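Local coordinates for resiniferatoxin-binding, phosphotriesterase-related protein (Rhodobacter sphaeroides 2.4.1, PDB 3K2G) that binds two zinc ions in a TIM barrel of the phosphotriesterase family and probably hydrolyses phosphoric diesters, at residues Val208-Pro211 against Leu216-Arg219; Arg219-Val224 against Arg232-Cys237; Ala257-Asp262 against Leu288-His293. One frame throughout, in Å; residues are numbered along the deposited sequence.

How the contacts relate
All three contacts lie in one parallel-stranded part of the TIM barrel and follow each other along the chain. Contact 1 is the loop that follows strand 206-208 and carries the zinc ligand H209, set against the start of helix 217-226. Contact 2 takes up the same helix at R219 and packs it on strand 234-236. Their centres are about 7 Å apart, and V208 N lies 2.8 Å from V235 O, a probable hydrogen bond. Contact 3 uses the next strand, 258-261, whose E260 N is 2.9 Å from L236 O, a probable hydrogen bond. Its centre is about 15 Å from the other two. The side chain of F261 is about 13 Å from a zinc ion.

Contact 1. Residues Val208-Pro211 against Leu216-Arg219; sequences VHLP and LAHR. With ZN (zinc ion), chain J.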
loop_
_atom_site.group_PDB
_atom_site.type_symbol
_atom_site.label_atom_id
_atom_site.label_comp_id
_atom_site.label_asym_id
_atom_site.label_seq_id
_atom_site.Cartn_x
_atom_site.Cartn_y
_atom_site.Cartn_z
ATOM N N VAL B 208 -1.392 -1.301 30.748
ATOM C CA VAL B 208 -0.444 -0.219 30.554
ATOM C C VAL B 208 -0.869 0.833 29.534
ATOM O O VAL B 208 -1.201 0.521 28.387
ATOM C CB VAL B 208 0.937 -0.778 30.126
ATOM C CG1 VAL B 208 1.952 0.347 30.021
ATOM C CG2 VAL B 208 1.415 -1.815 31.135
ATOM N N HIS B 209 -0.835 2.089 29.970
ATOM C CA HIS B 209 -1.168 3.220 29.120
ATOM C C HIS B 209 0.011 3.462 28.179
ATOM O O HIS B 209 1.156 3.584 28.608
ATOM C CB HIS B 209 -1.399 4.476 29.960
ATOM C CG HIS B 209 -1.291 5.754 29.184
ATOM N ND1 HIS B 209 -2.390 6.512 28.846
ATOM C CD2 HIS B 209 -0.218 6.393 28.659
ATOM C CE1 HIS B 209 -2.002 7.561 28.143
ATOM N NE2 HIS B 209 -0.687 7.513 28.013
ATOM N N LEU B 210 -0.281 3.545 26.887
ATOM C CA LEU B 210 0.746 3.803 25.880
ATOM C C LEU B 210 0.500 5.152 25.252
ATOM O O LEU B 210 -0.636 5.639 25.218
ATOM C CB LEU B 210 0.722 2.747 24.789
ATOM C CG LEU B 210 1.130 1.307 25.108
ATOM C CD1 LEU B 210 0.964 0.400 23.879
ATOM C CD2 LEU B 210 2.569 1.310 25.563
ATOM N N PRO B 211 1.532 5.772 24.984
ATOM C CA PRO B 211 1.451 6.914 24.073
ATOM C C PRO B 211 1.212 6.490 22.617
ATOM O O PRO B 211 2.182 6.114 21.972
ATOM C CB PRO B 211 2.856 7.521 24.128
ATOM C CG PRO B 211 3.745 6.374 24.407
ATOM C CD PRO B 211 2.923 5.398 25.201
ATOM N N LEU B 216 6.321 2.649 21.499
ATOM C CA LEU B 216 7.094 2.168 22.647
ATOM C C LEU B 216 6.603 0.841 23.232
ATOM O O LEU B 216 7.153 0.355 24.223
ATOM C CB LEU B 216 7.082 3.228 23.761
ATOM C CG LEU B 216 7.704 4.598 23.464
ATOM C CD1 LEU B 216 7.486 5.535 24.648
ATOM C CD2 LEU B 216 9.187 4.437 23.186
ATOM N N ALA B 217 5.577 0.256 22.622
ATOM C CA ALA B 217 4.994 -0.993 23.115
ATOM C C ALA B 217 5.962 -2.162 23.312
ATOM O O ALA B 217 5.895 -2.854 24.331
ATOM C CB ALA B 217 3.845 -1.421 22.209
ATOM N N HIS B 218 6.854 -2.398 22.352
ATOM C CA HIS B 218 7.793 -3.505 22.498
ATOM C C HIS B 218 8.763 -3.264 23.655
ATOM O O HIS B 218 9.154 -4.204 24.343
ATOM C CB HIS B 218 8.550 -3.755 21.189
ATOM C CG HIS B 218 7.792 -4.600 20.208
ATOM N ND1 HIS B 218 7.513 -5.932 20.431
ATOM C CD2 HIS B 218 7.229 -4.297 19.014
ATOM C CE1 HIS B 218 6.811 -6.410 19.420
ATOM N NE2 HIS B 218 6.624 -5.436 18.546
ATOM N N ARG B 219 9.146 -2.009 23.880
ATOM C CA ARG B 219 10.045 -1.701 24.989
ATOM C C ARG B 219 9.289 -1.927 26.301
ATOM O O ARG B 219 9.866 -2.370 27.299
ATOM C CB ARG B 219 10.530 -0.247 24.915
ATOM C CG ARG B 219 11.372 0.162 26.121
ATOM C CD ARG B 219 11.825 1.618 26.071
ATOM N NE ARG B 219 12.544 1.991 27.289
ATOM C CZ ARG B 219 12.955 3.224 27.574
ATOM N NH1 ARG B 219 12.721 4.219 26.726
ATOM N NH2 ARG B 219 13.597 3.464 28.712
HETATM ZN ZN ZN J . -4.492 6.400 29.180
HETATM O O HOH W 1 3.733 3.819 22.121
HETATM O O HOH W 2 -6.550 6.929 29.276
HETATM O O HOH W 3 -4.893 8.479 28.034
#
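This is the beta-alpha loop of the TIM barrel that follows strand 206-208, and L210 and P211 in it touch L216, just before helix 217-226, and A217, its first residue. The contact across is apolar and small. L210 CD1 meets A217 CB at 3.8 Å. With chi1 at -68°, L210 CG lies anti to the carbonyl carbon, and the CD1 branch reaches the alanine methyl. One residue further on, the ring atom P211 CG touches L216 CD1 at 3.8 Å. These two side chains cross at about a right angle. A water joins the backbones beside them. It donates to P211 O at 2.8 Å and accepts from L216 N at 2.9 Å, so it bridges residues with no direct hydrogen bond.

H209 turns to the zinc site. Its CG is anti to the backbone N, chi1 161°, and ND1 binds the zinc ion at 2.1 Å. Two waters also bind it, at 2.1 Å and 2.4 Å from zinc to water oxygen; the farther one lies in plane at the edge of the H209 ring. H238, E177 and Y136 belong to the same zinc site; the Y136 ring also meets the H209 ring edge-to-face.

L210 also packs on V220 of helix 217-226 and on L236 of strand 234-236. A217 touches L236 too, and L252 of helix 246-255, so the helix start packs on both.

Contact 2. Residues Arg219-Val224 against Arg232-Cys237; sequences RVLDLV and RHTVLC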
loop_
_atom_site.group_PDB
_atom_site.type_symbol
_atom_site.label_atom_id
_atom_site.label_comp_id
_atom_site.label_asym_id
_atom_site.label_seq_id
_atom_site.Cartn_x
_atom_site.Cartn_y
_atom_site.Cartn_z
ATOM N N ARG B 219 9.146 -2.009 23.880
ATOM C CA ARG B 219 10.045 -1.701 24.989
ATOM C C ARG B 219 9.289 -1.927 26.301
ATOM O O ARG B 219 9.866 -2.370 27.299
ATOM C CB ARG B 219 10.530 -0.247 24.915
ATOM C CG ARG B 219 11.372 0.162 26.121
ATOM C CD ARG B 219 11.825 1.618 26.071
ATOM N NE ARG B 219 12.544 1.991 27.289
ATOM C CZ ARG B 219 12.955 3.224 27.574
ATOM N NH1 ARG B 219 12.721 4.219 26.726
ATOM N NH2 ARG B 219 13.597 3.464 28.712
ATOM N N VAL B 220 7.995 -1.613 26.289
ATOM C CA VAL B 220 7.143 -1.796 27.464
ATOM C C VAL B 220 7.056 -3.278 27.793
ATOM O O VAL B 220 7.239 -3.669 28.944
ATOM C CB VAL B 220 5.694 -1.256 27.236
ATOM C CG1 VAL B 220 4.726 -1.889 28.235
ATOM C CG2 VAL B 220 5.665 0.258 27.400
ATOM N N LEU B 221 6.776 -4.101 26.782
ATOM C CA LEU B 221 6.671 -5.542 27.000
ATOM C C LEU B 221 8.012 -6.147 27.406
ATOM O O LEU B 221 8.056 -7.101 28.188
ATOM C CB LEU B 221 6.136 -6.247 25.749
ATOM C CG LEU B 221 4.680 -5.935 25.379
ATOM C CD1 LEU B 221 4.249 -6.817 24.202
ATOM C CD2 LEU B 221 3.763 -6.174 26.583
ATOM N N ASP B 222 9.101 -5.597 26.877
ATOM C CA ASP B 222 10.434 -6.089 27.224
ATOM C C ASP B 222 10.635 -5.930 28.731
ATOM O O ASP B 222 11.174 -6.818 29.395
ATOM C CB ASP B 222 11.527 -5.294 26.491
ATOM C CG ASP B 222 11.699 -5.716 25.034
ATOM O OD1 ASP B 222 11.000 -6.641 24.575
ATOM O OD2 ASP B 222 12.548 -5.110 24.348
ATOM N N LEU B 223 10.198 -4.794 29.265
ATOM C CA LEU B 223 10.342 -4.518 30.690
ATOM C C LEU B 223 9.424 -5.414 31.525
ATOM O O LEU B 223 9.843 -5.991 32.534
ATOM C CB LEU B 223 10.051 -3.041 30.962
ATOM C CG LEU B 223 10.153 -2.579 32.417
ATOM C CD1 LEU B 223 10.402 -1.081 32.466
ATOM C CD2 LEU B 223 8.869 -2.940 33.158
ATOM N N VAL B 224 8.168 -5.526 31.113
ATOM C CA VAL B 224 7.237 -6.374 31.835
ATOM C C VAL B 224 7.760 -7.814 31.833
ATOM O O VAL B 224 7.623 -8.545 32.811
ATOM C CB VAL B 224 5.843 -6.321 31.192
ATOM C CG1 VAL B 224 4.970 -7.426 31.731
ATOM C CG2 VAL B 224 5.208 -4.976 31.474
ATOM N N ARG B 232 0.768 -12.565 28.709
ATOM C CA ARG B 232 -0.540 -13.087 28.312
ATOM C C ARG B 232 -1.711 -12.396 29.026
ATOM O O ARG B 232 -2.857 -12.488 28.587
ATOM C CB ARG B 232 -0.585 -14.594 28.579
ATOM C CG ARG B 232 -1.469 -15.367 27.623
ATOM C CD ARG B 232 -0.818 -15.514 26.260
ATOM N NE ARG B 232 -1.817 -15.818 25.243
ATOM C CZ ARG B 232 -1.555 -15.921 23.946
ATOM N NH1 ARG B 232 -0.315 -15.751 23.503
ATOM N NH2 ARG B 232 -2.539 -16.174 23.092
ATOM N N HIS B 233 -1.425 -11.710 30.128
ATOM C CA HIS B 233 -2.463 -11.000 30.859
ATOM C C HIS B 233 -2.062 -9.539 31.054
ATOM O O HIS B 233 -2.377 -8.906 32.070
ATOM C CB HIS B 233 -2.738 -11.708 32.186
ATOM C CG HIS B 233 -3.346 -13.065 32.010
ATOM N ND1 HIS B 233 -4.685 -13.248 31.745
ATOM C CD2 HIS B 233 -2.779 -14.295 31.947
ATOM C CE1 HIS B 233 -4.917 -14.530 31.521
ATOM N NE2 HIS B 233 -3.776 -15.187 31.636
ATOM N N THR B 234 -1.341 -9.030 30.056
ATOM C CA THR B 234 -0.896 -7.641 30.012
ATOM C C THR B 234 -1.692 -6.987 28.882
ATOM O O THR B 234 -1.741 -7.514 27.775
ATOM C CB THR B 234 0.608 -7.529 29.688
ATOM O OG1 THR B 234 1.370 -8.093 30.760
ATOM C CG2 THR B 234 1.008 -6.066 29.497
ATOM N N VAL B 235 -2.307 -5.849 29.170
ATOM C CA VAL B 235 -3.116 -5.129 28.194
ATOM C C VAL B 235 -2.425 -3.835 27.782
ATOM O O VAL B 235 -2.088 -3.011 28.636
ATOM C CB VAL B 235 -4.503 -4.762 28.779
ATOM C CG1 VAL B 235 -5.300 -3.963 27.758
ATOM C CG2 VAL B 235 -5.264 -6.034 29.173
ATOM N N LEU B 236 -2.207 -3.667 26.480
ATOM C CA LEU B 236 -1.579 -2.460 25.957
ATOM C C LEU B 236 -2.689 -1.515 25.511
ATOM O O LEU B 236 -3.406 -1.809 24.552
ATOM C CB LEU B 236 -0.687 -2.796 24.761
ATOM C CG LEU B 236 0.501 -3.719 25.038
ATOM C CD1 LEU B 236 1.158 -4.105 23.723
ATOM C CD2 LEU B 236 1.498 -3.021 25.948
ATOM N N CYS B 237 -2.820 -0.387 26.207
ATOM C CA CYS B 237 -3.862 0.603 25.911
ATOM C C CYS B 237 -3.575 1.539 24.751
ATOM O O CYS B 237 -2.427 1.746 24.360
ATOM C CB CYS B 237 -4.129 1.480 27.137
ATOM S SG CYS B 237 -4.673 0.606 28.626
#
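This is a buried helix-on-strand contact within a beta-alpha-beta unit of the TIM barrel, in which V220, L221 and V224 of helix 217-226 lie on T234 and L236 of strand 234-236. Helix segment 219-224 runs nearly antiparallel to strand 234-236, at 164°, with the two axes 10.6 Å apart at closest. Strand 206-208, helix 217-226 and parallel strand 234-236 form a beta-alpha-beta crossover, right-handed as in TIM barrels, with the helix on the outside of the barrel.

L221 reaches in with both methyl branches. Its CD2 lies 3.9 Å from L236 CD2 and also meets T234 CG2 at 4.0 Å, so this one methyl spans both strand side chains. The other branch, L221 CD1, comes to 4.1 Å from L236 CD1. V220 CG1 also approaches L236 CD2 at 4.1 Å, the two side chains sliding past each other in opposite directions. V224 CG1 rests against T234 OG1 at 3.8 Å. Here chi1 of T234, -66°, places OG1 beside the backbone N, and CG2 is left to face L221. OG1 is satisfied by a hydrogen bond to D230 O, so a buried polar atom is paired just before the strand.

On its flank the helix meets helix 186-202, where V220 and L223 touch L192. V220 and V224 also reach strand 206-208, at V208 and L206. Strand 258-261 adjoins strand 234-236 on its other edge.

Contact 3. Residues Ala257-Asp262 against Leu288-His293; sequences AFLEFD and LGLADH
Apolar contacts join L259 and F261 of strand 258-261 to L290 of helix 280-292, and no hydrogen bond crosses between the two segments. L290 CD1 touches both strand side chains. It meets L259 CD1 at 3.7 Å and F261 CE2 at 3.7 Å. The second branch, L290 CD2, adds a contact to L259 CD1 at 3.9 Å. The L290 methyl comes to the edge of the F261 ring, near its plane, and not over a face. With chi1 of L290 at -78°, CG lies anti to the carbonyl carbon, and the CD1 branch leads toward the strand.

L259 and F261 are two residues apart, on the same side of the strand. In the TIM barrel this is the side that faces the surrounding helices. E260 lies between them and points into the barrel, where its OE1 has a weak hydrogen bond to H34 ND1.

Backbone bonds shape both segments. D292 N bonds to L288 O at 2.8 Å and H293 N to G289 O at 3.0 Å, both i to i-4. At the end of the strand, F261 is the centre of an inverse gamma turn, with a weak bond from D262 N to E260 O at 3.1 Å. D262 OD1 is hydrogen-bonded to H238 ND1, a second-shell bond to a zinc ligand.

L259 touches L252 and A253 of helix 246-255, and L290 rests on I299 of strand 299-301.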
loop_
_atom_site.group_PDB
_atom_site.type_symbol
_atom_site.label_atom_id
_atom_site.label_comp_id
_atom_site.label_asym_id
_atom_site.label_seq_id
_atom_site.Cartn_x
_atom_site.Cartn_y
_atom_site.Cartn_z
ATOM N N ALA B 257 0.404 -10.094 24.328
ATOM C CA ALA B 257 -0.318 -8.993 24.946
ATOM C C ALA B 257 -1.639 -8.682 24.262
ATOM O O ALA B 257 -1.808 -8.905 23.066
ATOM C CB ALA B 257 0.558 -7.741 24.965
ATOM N N PHE B 258 -2.583 -8.174 25.044
ATOM C CA PHE B 258 -3.870 -7.778 24.505
ATOM C C PHE B 258 -3.640 -6.419 23.851
ATOM O O PHE B 258 -2.861 -5.607 24.346
ATOM C CB PHE B 258 -4.901 -7.636 25.626
ATOM C CG PHE B 258 -5.464 -8.941 26.108
ATOM C CD1 PHE B 258 -6.532 -9.539 25.446
ATOM C CD2 PHE B 258 -4.938 -9.566 27.236
ATOM C CE1 PHE B 258 -7.075 -10.744 25.906
ATOM C CE2 PHE B 258 -5.473 -10.770 27.700
ATOM C CZ PHE B 258 -6.544 -11.361 27.035
ATOM N N LEU B 259 -4.300 -6.189 22.724
ATOM C CA LEU B 259 -4.197 -4.915 22.022
ATOM C C LEU B 259 -5.530 -4.233 22.276
ATOM O O LEU B 259 -6.567 -4.656 21.768
ATOM C CB LEU B 259 -3.987 -5.142 20.524
ATOM C CG LEU B 259 -2.748 -5.965 20.150
ATOM C CD1 LEU B 259 -2.612 -6.008 18.634
ATOM C CD2 LEU B 259 -1.498 -5.346 20.779
ATOM N N GLU B 260 -5.506 -3.182 23.081
ATOM C CA GLU B 260 -6.745 -2.505 23.416
ATOM C C GLU B 260 -7.078 -1.287 22.567
ATOM O O GLU B 260 -6.403 -0.261 22.632
ATOM C CB GLU B 260 -6.725 -2.115 24.896
ATOM C CG GLU B 260 -8.055 -1.604 25.413
ATOM C CD GLU B 260 -8.052 -1.423 26.921
ATOM O OE1 GLU B 260 -7.509 -0.411 27.417
ATOM O OE2 GLU B 260 -8.585 -2.312 27.611
ATOM N N PHE B 261 -8.117 -1.420 21.750
ATOM C CA PHE B 261 -8.592 -0.317 20.925
ATOM C C PHE B 261 -9.673 0.347 21.775
ATOM O O PHE B 261 -10.868 0.186 21.546
ATOM C CB PHE B 261 -9.152 -0.854 19.606
ATOM C CG PHE B 261 -8.084 -1.365 18.679
ATOM C CD1 PHE B 261 -7.473 -0.515 17.762
ATOM C CD2 PHE B 261 -7.648 -2.682 18.764
ATOM C CE1 PHE B 261 -6.436 -0.969 16.946
ATOM C CE2 PHE B 261 -6.614 -3.147 17.956
ATOM C CZ PHE B 261 -6.008 -2.291 17.043
ATOM N N ASP B 262 -9.208 1.072 22.787
ATOM C CA ASP B 262 -10.062 1.768 23.741
ATOM C C ASP B 262 -10.438 3.188 23.338
ATOM O O ASP B 262 -10.933 3.944 24.166
ATOM C CB ASP B 262 -9.367 1.813 25.106
ATOM C CG ASP B 262 -7.880 2.123 24.996
ATOM O OD1 ASP B 262 -7.513 3.081 24.280
ATOM O OD2 ASP B 262 -7.076 1.407 25.633
ATOM N N LEU B 288 -9.812 -6.012 11.604
ATOM C CA LEU B 288 -10.068 -7.082 10.646
ATOM C C LEU B 288 -8.758 -7.765 10.297
ATOM O O LEU B 288 -8.667 -8.993 10.281
ATOM C CB LEU B 288 -10.691 -6.517 9.371
ATOM C CG LEU B 288 -12.213 -6.587 9.244
ATOM C CD1 LEU B 288 -12.880 -5.964 10.463
ATOM C CD2 LEU B 288 -12.629 -5.869 7.961
ATOM N N GLY B 289 -7.747 -6.948 10.016
ATOM C CA GLY B 289 -6.438 -7.470 9.674
ATOM C C GLY B 289 -5.848 -8.294 10.802
ATOM O O GLY B 289 -5.358 -9.401 10.578
ATOM N N LEU B 290 -5.883 -7.758 12.017
ATOM C CA LEU B 290 -5.347 -8.497 13.149
ATOM C C LEU B 290 -6.037 -9.855 13.217
ATOM O O LEU B 290 -5.385 -10.875 13.430
ATOM C CB LEU B 290 -5.553 -7.717 14.451
ATOM C CG LEU B 290 -4.573 -6.564 14.699
ATOM C CD1 LEU B 290 -5.044 -5.750 15.893
ATOM C CD2 LEU B 290 -3.161 -7.111 14.947
ATOM N N ALA B 291 -7.352 -9.869 13.014
ATOM C CA ALA B 291 -8.112 -11.119 13.045
ATOM C C ALA B 291 -7.668 -12.052 11.919
ATOM O O ALA B 291 -7.461 -13.249 12.143
ATOM C CB ALA B 291 -9.602 -10.835 12.929
ATOM N N ASP B 292 -7.517 -11.498 10.716
ATOM C CA ASP B 292 -7.085 -12.270 9.551
ATOM C C ASP B 292 -5.772 -12.981 9.830
ATOM O O ASP B 292 -5.488 -14.028 9.254
ATOM C CB ASP B 292 -6.895 -11.366 8.324
ATOM C CG ASP B 292 -8.208 -10.925 7.706
ATOM O OD1 ASP B 292 -9.098 -11.782 7.530
ATOM O OD2 ASP B 292 -8.346 -9.727 7.378
ATOM N N HIS B 293 -4.963 -12.401 10.708
ATOM C CA HIS B 293 -3.685 -13.003 11.038
ATOM C C HIS B 293 -3.735 -13.934 12.247
ATOM O O HIS B 293 -2.703 -14.425 12.696
ATOM C CB HIS B 293 -2.642 -11.910 11.238
ATOM C CG HIS B 293 -2.393 -11.095 10.008
ATOM N ND1 HIS B 293 -1.964 -11.653 8.821
ATOM C CD2 HIS B 293 -2.518 -9.767 9.777
ATOM C CE1 HIS B 293 -1.834 -10.702 7.912
ATOM N NE2 HIS B 293 -2.165 -9.548 8.467
#